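Local atomic coordinates of glycerol dehydratase (PDB entry 1R9D), a protein that catalyses the dehydration of glycerol without vitamin B12, as a member of the glycyl radical enzyme family related to pyruvate formate-lyase. Residues 209-214 against 518-523; 53-58 against 275-280; 368-373 against 396-401; 755-760 against 766-771. All blocks are in the same frame, centred on the assembly; numbering follows the deposited sequence.

Contact 1: 209-214 against 518-523; sequences IISCEA and PLPFLS
The first turn of the short helix 520-524 rests against the side of the long helix 197-230, with Pro520 and Phe521 lying over Ser211 and Cys212. The hydroxyl of Ser211 does the closest touching: OG stands 3.3 Å from CB of Pro520, at the base of the proline ring beside CA. With OG set beside the backbone N (chi1 -63°), the hydroxyl can bond Ser207 O one turn back, so this small polar residue is satisfied by its own helix and turns mainly van der Waals contact toward the other. Beside it the fit is looser, CB of Ser211 lying 4.1 Å from CB of Phe521. In this helix-rich part of the pyruvate formate-lyase-like fold, Leu519 is the N-cap of the short helix. Proline suits the first position after it, where no backbone N-H is required. Leu519 O is gripped twice by Ser523, whose OG, at 2.6 Å, and N approach from opposite faces of the carbonyl plane. Phe521 carries the contact outward: its ring approaches Cys212 obliquely, with CD2 4.5 Å from SG, and also packs on Ile273 and Leu55 of two further helices.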
loop_
_atom_site.group_PDB
_atom_site.type_symbol
_atom_site.label_atom_id
_atom_site.label_comp_id
_atom_site.label_asym_id
_atom_site.label_seq_id
_atom_site.Cartn_x
_atom_site.Cartn_y
_atom_site.Cartn_z
ATOM N N ILE A 209 -13.487 9.371 -11.848
ATOM C CA ILE A 209 -14.371 9.401 -13.009
ATOM C C ILE A 209 -15.466 8.345 -12.902
ATOM O O ILE A 209 -16.644 8.641 -13.121
ATOM C CB ILE A 209 -13.560 9.204 -14.312
ATOM C CG1 ILE A 209 -12.615 10.395 -14.498
ATOM C CG2 ILE A 209 -14.504 9.072 -15.508
ATOM C CD1 ILE A 209 -11.661 10.268 -15.666
ATOM N N ILE A 210 -15.076 7.122 -12.559
ATOM C CA ILE A 210 -16.027 6.029 -12.402
ATOM C C ILE A 210 -17.050 6.386 -11.323
ATOM O O ILE A 210 -18.256 6.164 -11.490
ATOM C CB ILE A 210 -15.302 4.724 -12.001
ATOM C CG1 ILE A 210 -14.446 4.230 -13.174
ATOM C CG2 ILE A 210 -16.313 3.661 -11.578
ATOM C CD1 ILE A 210 -13.511 3.092 -12.821
ATOM N N SER A 211 -16.565 6.949 -10.219
ATOM C CA SER A 211 -17.433 7.320 -9.105
ATOM C C SER A 211 -18.451 8.393 -9.468
ATOM O O SER A 211 -19.632 8.284 -9.121
ATOM C CB SER A 211 -16.588 7.794 -7.916
ATOM O OG SER A 211 -15.763 6.747 -7.442
ATOM N N CYS A 212 -17.999 9.433 -10.159
ATOM C CA CYS A 212 -18.894 10.510 -10.556
ATOM C C CYS A 212 -19.877 10.058 -11.636
ATOM O O CYS A 212 -21.012 10.540 -11.693
ATOM C CB CYS A 212 -18.086 11.719 -11.031
ATOM S SG CYS A 212 -17.261 12.606 -9.664
ATOM N N GLU A 213 -19.447 9.133 -12.489
ATOM C CA GLU A 213 -20.331 8.628 -13.532
ATOM C C GLU A 213 -21.429 7.809 -12.865
ATOM O O GLU A 213 -22.568 7.782 -13.332
ATOM C CB GLU A 213 -19.553 7.768 -14.536
ATOM C CG GLU A 213 -18.470 8.541 -15.274
ATOM C CD GLU A 213 -17.750 7.720 -16.327
ATOM O OE1 GLU A 213 -17.389 6.554 -16.045
ATOM O OE2 GLU A 213 -17.529 8.251 -17.439
ATOM N N ALA A 214 -21.082 7.153 -11.760
ATOM C CA ALA A 214 -22.053 6.353 -11.025
ATOM C C ALA A 214 -23.070 7.281 -10.368
ATOM O O ALA A 214 -24.253 6.947 -10.270
ATOM C CB ALA A 214 -21.354 5.504 -9.967
ATOM N N PRO A 518 -9.563 4.133 0.732
ATOM C CA PRO A 518 -9.393 5.503 0.240
ATOM C C PRO A 518 -10.706 5.807 -0.490
ATOM O O PRO A 518 -11.262 4.922 -1.144
ATOM C CB PRO A 518 -8.184 5.386 -0.686
ATOM C CG PRO A 518 -8.302 3.982 -1.211
ATOM C CD PRO A 518 -8.666 3.199 0.031
ATOM N N LEU A 519 -11.213 7.032 -0.374
ATOM C CA LEU A 519 -12.499 7.380 -0.983
ATOM C C LEU A 519 -12.453 8.274 -2.222
ATOM O O LEU A 519 -12.208 9.475 -2.124
ATOM C CB LEU A 519 -13.398 8.027 0.077
ATOM C CG LEU A 519 -13.584 7.223 1.369
ATOM C CD1 LEU A 519 -14.624 7.914 2.237
ATOM C CD2 LEU A 519 -14.030 5.799 1.056
ATOM N N PRO A 520 -12.734 7.698 -3.404
ATOM C CA PRO A 520 -12.730 8.409 -4.690
ATOM C C PRO A 520 -13.759 9.535 -4.808
ATOM O O PRO A 520 -13.422 10.653 -5.194
ATOM C CB PRO A 520 -13.010 7.298 -5.712
ATOM C CG PRO A 520 -12.639 6.041 -5.004
ATOM C CD PRO A 520 -13.093 6.284 -3.598
ATOM N N PHE A 521 -15.014 9.241 -4.481
ATOM C CA PHE A 521 -16.067 10.245 -4.604
ATOM C C PHE A 521 -15.873 11.451 -3.683
ATOM O O PHE A 521 -15.848 12.597 -4.138
ATOM C CB PHE A 521 -17.442 9.609 -4.357
ATOM C CG PHE A 521 -18.594 10.549 -4.589
ATOM C CD1 PHE A 521 -19.319 11.063 -3.518
ATOM C CD2 PHE A 521 -18.936 10.943 -5.879
ATOM C CE1 PHE A 521 -20.371 11.959 -3.724
ATOM C CE2 PHE A 521 -19.985 11.838 -6.101
ATOM C CZ PHE A 521 -20.705 12.348 -5.022
ATOM N N LEU A 522 -15.734 11.193 -2.389
ATOM C CA LEU A 522 -15.547 12.271 -1.425
ATOM C C LEU A 522 -14.319 13.123 -1.765
ATOM O O LEU A 522 -14.374 14.354 -1.740
ATOM C CB LEU A 522 -15.386 11.689 -0.019
ATOM C CG LEU A 522 -15.299 12.721 1.108
ATOM C CD1 LEU A 522 -16.660 13.374 1.293
ATOM C CD2 LEU A 522 -14.848 12.051 2.402
ATOM N N SER A 523 -13.214 12.460 -2.095
ATOM C CA SER A 523 -11.971 13.160 -2.409
ATOM C C SER A 523 -12.060 14.112 -3.594
ATOM O O SER A 523 -11.390 15.148 -3.617
ATOM C CB SER A 523 -10.850 12.146 -2.659
ATOM O OG SER A 523 -10.592 11.369 -1.501
#

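Contact 2: 53-58 against 275-280; sequences LALKHI and NIESNG
Glu277 OE2 accepts a hydrogen bond from Phe521 N while lying 4.1 Å from CD2 of Leu55, and the other carboxylate oxygen, OE1, takes Leu522 N. The two oxygens thus meet successive amides of the first turn of helix 520-524. Buried as it is, the carboxylate is satisfied by these N-H groups, and the positive end of that helix dipole would favour its charged form. Its reach comes from a fully extended chain, with CG anti to the backbone N (chi1 176°), which leaves the aliphatic stem to face helix 47-61. Leu55 crosses this stem at about a right angle: its CD1 is 4.1 Å from CA of Glu277 and 4.2 Å from CB. One methyl, CD1, thus sits against the base of the glutamate, and the other, CD2, against its carboxylate. A turn further along, the side chains of Ile58 and Ile276 run antiparallel alongside each other, their CG2 methyls 3.6 Å apart, the tightest approach here. Beta-branched isoleucine suits a place where a methyl next to the main chain must fill the interface. Ile276 O is taken up by Arg31 NE, and Ser278 is the first residue to leave helical geometry. The result is apolar helix-helix packing at the C-terminal end of helix 260-277, combined with a buried carboxylate that accepts first-turn N-H groups of helix 520-524.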
loop_
_atom_site.group_PDB
_atom_site.type_symbol
_atom_site.label_atom_id
_atom_site.label_comp_id
_atom_site.label_asym_id
_atom_site.label_seq_id
_atom_site.Cartn_x
_atom_site.Cartn_y
_atom_site.Cartn_z
ATOM N N LEU A 53 -15.406 0.984 -8.018
ATOM C CA LEU A 53 -16.274 -0.034 -8.615
ATOM C C LEU A 53 -17.363 -0.493 -7.649
ATOM O O LEU A 53 -18.454 -0.881 -8.072
ATOM C CB LEU A 53 -15.436 -1.231 -9.072
ATOM C CG LEU A 53 -14.453 -0.915 -10.204
ATOM C CD1 LEU A 53 -13.468 -2.054 -10.378
ATOM C CD2 LEU A 53 -15.227 -0.663 -11.492
ATOM N N ALA A 54 -17.069 -0.450 -6.352
ATOM C CA ALA A 54 -18.041 -0.847 -5.340
ATOM C C ALA A 54 -19.134 0.215 -5.258
ATOM O O ALA A 54 -20.324 -0.106 -5.211
ATOM C CB ALA A 54 -17.362 -1.015 -3.985
ATOM N N LEU A 55 -18.736 1.486 -5.235
ATOM C CA LEU A 55 -19.715 2.565 -5.181
ATOM C C LEU A 55 -20.607 2.469 -6.420
ATOM O O LEU A 55 -21.820 2.643 -6.338
ATOM C CB LEU A 55 -19.019 3.934 -5.128
ATOM C CG LEU A 55 -19.950 5.153 -5.105
ATOM C CD1 LEU A 55 -20.893 5.053 -3.914
ATOM C CD2 LEU A 55 -19.142 6.438 -5.024
ATOM N N LYS A 56 -19.999 2.185 -7.567
ATOM C CA LYS A 56 -20.744 2.045 -8.820
ATOM C C LYS A 56 -21.791 0.937 -8.700
ATOM O O LYS A 56 -22.962 1.135 -9.033
ATOM C CB LYS A 56 -19.777 1.717 -9.963
ATOM C CG LYS A 56 -20.426 1.440 -11.314
ATOM C CD LYS A 56 -19.353 1.139 -12.363
ATOM C CE LYS A 56 -19.917 1.067 -13.780
ATOM N NZ LYS A 56 -20.802 -0.111 -13.996
ATOM N N HIS A 57 -21.366 -0.227 -8.212
ATOM C CA HIS A 57 -22.263 -1.374 -8.067
ATOM C C HIS A 57 -23.398 -1.091 -7.083
ATOM O O HIS A 57 -24.531 -1.545 -7.269
ATOM C CB HIS A 57 -21.476 -2.598 -7.602
ATOM C CG HIS A 57 -22.231 -3.883 -7.731
ATOM N ND1 HIS A 57 -22.718 -4.341 -8.937
ATOM C CD2 HIS A 57 -22.569 -4.817 -6.810
ATOM C CE1 HIS A 57 -23.321 -5.502 -8.754
ATOM N NE2 HIS A 57 -23.245 -5.814 -7.474
ATOM N N ILE A 58 -23.084 -0.348 -6.026
ATOM C CA ILE A 58 -24.084 0.007 -5.027
ATOM C C ILE A 58 -25.104 0.977 -5.625
ATOM O O ILE A 58 -26.313 0.739 -5.568
ATOM C CB ILE A 58 -23.420 0.671 -3.796
ATOM C CG1 ILE A 58 -22.573 -0.358 -3.048
ATOM C CG2 ILE A 58 -24.477 1.279 -2.891
ATOM C CD1 ILE A 58 -21.706 0.234 -1.953
ATOM N N ASN A 275 -22.950 9.847 1.923
ATOM C CA ASN A 275 -23.425 8.935 2.959
ATOM C C ASN A 275 -23.639 7.493 2.493
ATOM O O ASN A 275 -23.969 6.615 3.295
ATOM C CB ASN A 275 -24.719 9.492 3.567
ATOM C CG ASN A 275 -24.462 10.623 4.551
ATOM O OD1 ASN A 275 -24.224 10.382 5.730
ATOM N ND2 ASN A 275 -24.495 11.860 4.064
ATOM N N ILE A 276 -23.470 7.253 1.195
ATOM C CA ILE A 276 -23.604 5.908 0.646
ATOM C C ILE A 276 -22.194 5.324 0.506
ATOM O O ILE A 276 -21.967 4.144 0.747
ATOM C CB ILE A 276 -24.306 5.925 -0.733
ATOM C CG1 ILE A 276 -25.736 6.446 -0.573
ATOM C CG2 ILE A 276 -24.314 4.519 -1.334
ATOM C CD1 ILE A 276 -26.528 6.509 -1.872
ATOM N N GLU A 277 -21.240 6.172 0.141
ATOM C CA GLU A 277 -19.862 5.726 -0.006
ATOM C C GLU A 277 -19.270 5.327 1.344
ATOM O O GLU A 277 -18.565 4.324 1.453
ATOM C CB GLU A 277 -19.004 6.830 -0.639
ATOM C CG GLU A 277 -17.526 6.472 -0.732
ATOM C CD GLU A 277 -16.705 7.532 -1.455
ATOM O OE1 GLU A 277 -16.731 8.705 -1.026
ATOM O OE2 GLU A 277 -16.028 7.186 -2.451
ATOM N N SER A 278 -19.564 6.113 2.376
ATOM C CA SER A 278 -19.038 5.838 3.711
ATOM C C SER A 278 -20.026 6.299 4.770
ATOM O O SER A 278 -20.859 7.162 4.506
ATOM C CB SER A 278 -17.703 6.571 3.906
ATOM O OG SER A 278 -17.231 6.432 5.237
ATOM N N ASN A 279 -19.929 5.729 5.968
ATOM C CA ASN A 279 -20.835 6.113 7.043
ATOM C C ASN A 279 -20.181 6.990 8.106
ATOM O O ASN A 279 -20.664 7.076 9.228
ATOM C CB ASN A 279 -21.476 4.876 7.694
ATOM C CG ASN A 279 -20.500 4.047 8.498
ATOM O OD1 ASN A 279 -19.284 4.158 8.344
ATOM N ND2 ASN A 279 -21.037 3.189 9.363
ATOM N N GLY A 280 -19.070 7.634 7.764
ATOM C CA GLY A 280 -18.475 8.528 8.740
ATOM C C GLY A 280 -19.534 9.598 8.936
ATOM O O GLY A 280 -20.191 9.990 7.963
#

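Contact 3: 368-373 against 396-401; sequences HVKLPQ and TREGLG
Both segments leave their helices through residues of positive phi, Lys370 (54°) after helix 357-369 and Gly399 (80°) after helix 386-397, and Lys370 and Leu400 are the closest residues of the two turns, their CA atoms 7.1 Å apart. These are the turns that lead from helix back to parallel strand in consecutive beta-alpha-beta units, with strands 375-380 and 404-407 following, part of the alpha/beta barrel known in glycyl radical enzymes. Glycine suits position 399, because a CB would jam against the preceding carbonyl oxygen; Gly399 N still bonds Thr396 O. The side-chain contact rests on Lys370, whose extended chain serves two purposes. Its aliphatic part crosses Leu400 at about a right angle, Lys370 CG lying 4.2 Å from Leu400 CD1, so the buried leucine meets methylene groups. Its ammonium end goes on to Glu398, which bends at its second torsion (chi2 -64°) and crosses the lysine nearly perpendicularly. Lys370 NZ and Glu398 OE1 make only a long salt bridge, at 3.9 Å. A water completes the link where both side chains are partly exposed: it accepts from Lys370 NZ at 2.9 Å and donates to Glu398 OE1 at 2.8 Å.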
loop_
_atom_site.group_PDB
_atom_site.type_symbol
_atom_site.label_atom_id
_atom_site.label_comp_id
_atom_site.label_asym_id
_atom_site.label_seq_id
_atom_site.Cartn_x
_atom_site.Cartn_y
_atom_site.Cartn_z
ATOM N N HIS A 368 -40.051 25.654 11.581
ATOM C CA HIS A 368 -41.058 25.001 10.745
ATOM C C HIS A 368 -41.044 23.487 10.919
ATOM O O HIS A 368 -42.094 22.853 11.031
ATOM C CB HIS A 368 -40.817 25.313 9.265
ATOM C CG HIS A 368 -41.337 26.646 8.828
ATOM N ND1 HIS A 368 -41.314 27.054 7.511
ATOM C CD2 HIS A 368 -41.898 27.661 9.527
ATOM C CE1 HIS A 368 -41.839 28.263 7.419
ATOM N NE2 HIS A 368 -42.201 28.654 8.628
ATOM N N VAL A 369 -39.842 22.920 10.952
ATOM C CA VAL A 369 -39.652 21.478 11.064
ATOM C C VAL A 369 -39.533 20.938 12.488
ATOM O O VAL A 369 -40.122 19.912 12.817
ATOM C CB VAL A 369 -38.401 21.057 10.261
ATOM C CG1 VAL A 369 -38.186 19.559 10.362
ATOM C CG2 VAL A 369 -38.562 21.484 8.806
ATOM N N LYS A 370 -38.756 21.623 13.321
ATOM C CA LYS A 370 -38.553 21.220 14.711
ATOM C C LYS A 370 -38.075 19.781 14.935
ATOM O O LYS A 370 -38.592 19.070 15.797
ATOM C CB LYS A 370 -39.829 21.475 15.524
ATOM C CG LYS A 370 -40.264 22.936 15.532
ATOM C CD LYS A 370 -41.445 23.182 16.467
ATOM C CE LYS A 370 -41.867 24.645 16.442
ATOM N NZ LYS A 370 -42.942 24.931 17.440
ATOM N N LEU A 371 -37.083 19.355 14.159
ATOM C CA LEU A 371 -36.506 18.023 14.297
ATOM C C LEU A 371 -35.058 18.213 14.772
ATOM O O LEU A 371 -34.543 19.323 14.740
ATOM C CB LEU A 371 -36.551 17.281 12.951
ATOM C CG LEU A 371 -37.956 16.807 12.545
ATOM C CD1 LEU A 371 -37.929 16.150 11.167
ATOM C CD2 LEU A 371 -38.464 15.822 13.580
ATOM N N PRO A 372 -34.387 17.136 15.216
ATOM C CA PRO A 372 -32.998 17.213 15.700
ATOM C C PRO A 372 -31.973 17.755 14.703
ATOM O O PRO A 372 -31.037 18.468 15.089
ATOM C CB PRO A 372 -32.690 15.772 16.093
ATOM C CG PRO A 372 -34.032 15.232 16.480
ATOM C CD PRO A 372 -34.916 15.774 15.387
ATOM N N GLN A 373 -32.137 17.400 13.431
ATOM C CA GLN A 373 -31.223 17.840 12.385
ATOM C C GLN A 373 -31.848 18.891 11.474
ATOM O O GLN A 373 -33.073 18.966 11.338
ATOM C CB GLN A 373 -30.776 16.636 11.546
ATOM C CG GLN A 373 -29.955 15.626 12.320
ATOM C CD GLN A 373 -28.557 16.138 12.612
ATOM O OE1 GLN A 373 -27.737 16.271 11.705
ATOM N NE2 GLN A 373 -28.285 16.442 13.878
ATOM N N THR A 396 -33.688 30.494 19.943
ATOM C CA THR A 396 -33.302 29.853 21.197
ATOM C C THR A 396 -34.504 29.761 22.143
ATOM O O THR A 396 -34.667 28.777 22.859
ATOM C CB THR A 396 -32.178 30.643 21.908
ATOM O OG1 THR A 396 -30.989 30.608 21.108
ATOM C CG2 THR A 396 -31.882 30.043 23.268
ATOM N N ARG A 397 -35.342 30.791 22.136
ATOM C CA ARG A 397 -36.512 30.813 23.007
ATOM C C ARG A 397 -37.498 29.691 22.682
ATOM O O ARG A 397 -38.315 29.316 23.523
ATOM C CB ARG A 397 -37.209 32.175 22.921
ATOM C CG ARG A 397 -38.388 32.329 23.871
ATOM C CD ARG A 397 -38.750 33.794 24.078
ATOM N NE ARG A 397 -39.196 34.443 22.850
ATOM C CZ ARG A 397 -39.410 35.750 22.735
ATOM N NH1 ARG A 397 -39.218 36.553 23.777
ATOM N NH2 ARG A 397 -39.811 36.256 21.576
ATOM N N GLU A 398 -37.413 29.143 21.474
ATOM C CA GLU A 398 -38.310 28.056 21.079
ATOM C C GLU A 398 -38.047 26.770 21.866
ATOM O O GLU A 398 -38.892 25.874 21.904
ATOM C CB GLU A 398 -38.188 27.786 19.577
ATOM C CG GLU A 398 -38.748 28.902 18.695
ATOM C CD GLU A 398 -40.248 29.091 18.865
ATOM O OE1 GLU A 398 -40.990 28.088 18.763
ATOM O OE2 GLU A 398 -40.686 30.241 19.094
ATOM N N GLY A 399 -36.871 26.670 22.481
ATOM C CA GLY A 399 -36.549 25.498 23.275
ATOM C C GLY A 399 -36.091 24.247 22.543
ATOM O O GLY A 399 -36.233 23.140 23.060
ATOM N N LEU A 400 -35.531 24.413 21.350
ATOM C CA LEU A 400 -35.053 23.279 20.566
ATOM C C LEU A 400 -33.563 23.054 20.816
ATOM O O LEU A 400 -32.984 22.074 20.341
ATOM C CB LEU A 400 -35.283 23.545 19.077
ATOM C CG LEU A 400 -36.713 23.910 18.671
ATOM C CD1 LEU A 400 -36.731 24.334 17.211
ATOM C CD2 LEU A 400 -37.641 22.722 18.906
ATOM N N GLY A 401 -32.947 23.965 21.565
ATOM C CA GLY A 401 -31.528 23.851 21.847
ATOM C C GLY A 401 -30.721 24.541 20.761
ATOM O O GLY A 401 -29.489 24.571 20.804
HETATM O O HOH W 1 -43.436 27.798 17.469
#

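Contact 4: 755-760 against 766-771; sequences QDLIVR and AQFISL
Val759 and Ala766 form the hydrogen-bonded antiparallel pair of the hairpin 758-760/765-767, whose connecting loop holds Gly763, the predicted glycyl radical site of the family's glycine radical domain. Here the packing is tight and buried: Val759 N reaches Ala766 O at 2.9 Å, and Ala766 N reaches Val759 O at 2.7 Å. Next to it, Ile758 and Gln767 make a non-hydrogen-bonded pair. With CG1 placed between the backbone N and the carbonyl carbon (chi1 65°), Val759 sets this methyl at the edge of the Phe768 ring, in its plane and 3.7 Å from CD1. The ring's stem is flanked by Leu757, which lies alongside it and points the same way, CD2 3.8 Å from CB of Phe768. Alanine, whose CB points to the same face as Val759, takes little room on that buried face, and Phe768 packs toward helix 741-749. Where the strands end, the contact loosens. Leu757 O takes Phe768 N and also a water, which in turn accepts from Ile769 N. At this partly exposed side, CD1 of Ile769 lies over CA of Gln755 at 3.7 Å. Gln767 is the polar link back to it: while its OE1 turns to Arg81, its extended chain carries NE2 to a lone pair of Gln755 O, in the carbonyl plane, at 2.8 Å and an N-H...O angle of 163°.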
loop_
_atom_site.group_PDB
_atom_site.type_symbol
_atom_site.label_atom_id
_atom_site.label_comp_id
_atom_site.label_asym_id
_atom_site.label_seq_id
_atom_site.Cartn_x
_atom_site.Cartn_y
_atom_site.Cartn_z
ATOM N N GLN A 755 -43.452 12.492 21.738
ATOM C CA GLN A 755 -42.615 12.078 20.614
ATOM C C GLN A 755 -41.868 13.213 19.912
ATOM O O GLN A 755 -40.774 13.003 19.384
ATOM C CB GLN A 755 -43.457 11.318 19.586
ATOM C CG GLN A 755 -43.799 9.903 20.004
ATOM C CD GLN A 755 -44.663 9.192 18.986
ATOM O OE1 GLN A 755 -44.315 9.108 17.801
ATOM N NE2 GLN A 755 -45.801 8.671 19.440
ATOM N N ASP A 756 -42.446 14.408 19.910
ATOM C CA ASP A 756 -41.825 15.542 19.234
ATOM C C ASP A 756 -40.954 16.425 20.130
ATOM O O ASP A 756 -40.477 17.468 19.692
ATOM C CB ASP A 756 -42.906 16.400 18.576
ATOM C CG ASP A 756 -43.680 17.230 19.582
ATOM O OD1 ASP A 756 -44.000 16.705 20.670
ATOM O OD2 ASP A 756 -43.972 18.406 19.282
ATOM N N LEU A 757 -40.750 16.012 21.376
ATOM C CA LEU A 757 -39.938 16.797 22.307
ATOM C C LEU A 757 -38.456 16.726 21.944
ATOM O O LEU A 757 -37.868 15.648 21.932
ATOM C CB LEU A 757 -40.135 16.292 23.742
ATOM C CG LEU A 757 -39.254 16.955 24.811
ATOM C CD1 LEU A 757 -39.597 18.429 24.922
ATOM C CD2 LEU A 757 -39.456 16.258 26.146
ATOM N N ILE A 758 -37.863 17.882 21.656
ATOM C CA ILE A 758 -36.448 17.964 21.295
ATOM C C ILE A 758 -35.660 18.606 22.430
ATOM O O ILE A 758 -36.140 19.541 23.069
ATOM C CB ILE A 758 -36.226 18.833 20.039
ATOM C CG1 ILE A 758 -37.115 18.346 18.891
ATOM C CG2 ILE A 758 -34.750 18.777 19.624
ATOM C CD1 ILE A 758 -36.842 16.915 18.471
ATOM N N VAL A 759 -34.449 18.110 22.670
ATOM C CA VAL A 759 -33.599 18.655 23.724
ATOM C C VAL A 759 -32.140 18.719 23.271
ATOM O O VAL A 759 -31.700 17.933 22.434
ATOM C CB VAL A 759 -33.668 17.794 25.005
ATOM C CG1 VAL A 759 -33.095 16.415 24.737
ATOM C CG2 VAL A 759 -32.906 18.468 26.129
ATOM N N ARG A 760 -31.396 19.661 23.835
ATOM C CA ARG A 760 -29.987 19.813 23.500
ATOM C C ARG A 760 -29.158 18.894 24.391
ATOM O O ARG A 760 -29.305 18.915 25.616
ATOM C CB ARG A 760 -29.545 21.258 23.738
ATOM C CG ARG A 760 -28.208 21.599 23.130
ATOM C CD ARG A 760 -28.304 21.499 21.621
ATOM N NE ARG A 760 -27.102 21.980 20.963
ATOM C CZ ARG A 760 -26.957 22.061 19.646
ATOM N NH1 ARG A 760 -27.945 21.688 18.841
ATOM N NH2 ARG A 760 -25.828 22.526 19.137
ATOM N N ALA A 766 -31.528 16.321 20.220
ATOM C CA ALA A 766 -32.041 14.979 19.997
ATOM C C ALA A 766 -33.473 14.837 20.461
ATOM O O ALA A 766 -33.972 15.649 21.239
ATOM C CB ALA A 766 -31.173 13.959 20.728
ATOM N N GLN A 767 -34.129 13.798 19.956
ATOM C CA GLN A 767 -35.491 13.488 20.352
ATOM C C GLN A 767 -35.301 12.910 21.748
ATOM O O GLN A 767 -34.725 11.830 21.915
ATOM C CB GLN A 767 -36.078 12.439 19.404
ATOM C CG GLN A 767 -37.417 11.866 19.830
ATOM C CD GLN A 767 -37.909 10.798 18.867
ATOM O OE1 GLN A 767 -37.122 9.986 18.375
ATOM N NE2 GLN A 767 -39.213 10.784 18.604
ATOM N N PHE A 768 -35.763 13.648 22.751
ATOM C CA PHE A 768 -35.606 13.237 24.137
ATOM C C PHE A 768 -35.905 11.765 24.433
ATOM O O PHE A 768 -35.118 11.097 25.106
ATOM C CB PHE A 768 -36.464 14.130 25.040
ATOM C CG PHE A 768 -36.220 13.923 26.506
ATOM C CD1 PHE A 768 -35.033 14.351 27.094
ATOM C CD2 PHE A 768 -37.167 13.279 27.297
ATOM C CE1 PHE A 768 -34.793 14.142 28.453
ATOM C CE2 PHE A 768 -36.936 13.066 28.654
ATOM C CZ PHE A 768 -35.747 13.499 29.233
ATOM N N ILE A 769 -37.026 11.250 23.929
ATOM C CA ILE A 769 -37.390 9.862 24.203
ATOM C C ILE A 769 -36.521 8.809 23.517
ATOM O O ILE A 769 -36.684 7.615 23.772
ATOM C CB ILE A 769 -38.884 9.575 23.856
ATOM C CG1 ILE A 769 -39.124 9.725 22.354
ATOM C CG2 ILE A 769 -39.785 10.520 24.640
ATOM C CD1 ILE A 769 -40.516 9.285 21.913
ATOM N N SER A 770 -35.599 9.235 22.656
ATOM C CA SER A 770 -34.723 8.283 21.974
ATOM C C SER A 770 -33.441 8.080 22.774
ATOM O O SER A 770 -32.657 7.172 22.493
ATOM C CB SER A 770 -34.370 8.775 20.562
ATOM O OG SER A 770 -33.449 9.859 20.598
ATOM N N LEU A 771 -33.242 8.924 23.782
ATOM C CA LEU A 771 -32.052 8.867 24.628
ATOM C C LEU A 771 -32.156 7.879 25.780
ATOM O O LEU A 771 -33.224 7.705 26.364
ATOM C CB LEU A 771 -31.774 10.252 25.216
ATOM C CG LEU A 771 -31.459 11.397 24.262
ATOM C CD1 LEU A 771 -31.460 12.713 25.037
ATOM C CD2 LEU A 771 -30.104 11.155 23.614
HETATM O O HOH W 2 -38.981 13.135 22.559
#

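In the fold
From the N terminus, contact 2 opens at 53-58 and closes at 275-280, but contact 1 opens in between, at 209-214, and closes at 518-523; the two loops therefore cross. Their centres are about 9 Å apart, and together they bring helices 47-61, 197-230, 260-277 and 520-524 into one cluster. Contact 3, a short loop between two helix ends, falls wholly within the span of contact 1 yet lies about 35 Å from it, centre to centre. Contact 4 follows last, in series with the others, closing the short hairpin loop between 755-760 and 766-771 in the glycine radical region. It touches contact 3, where Ile758 packs on Lys370 O and Leu400 O, so the hairpin is set against turns of the barrel.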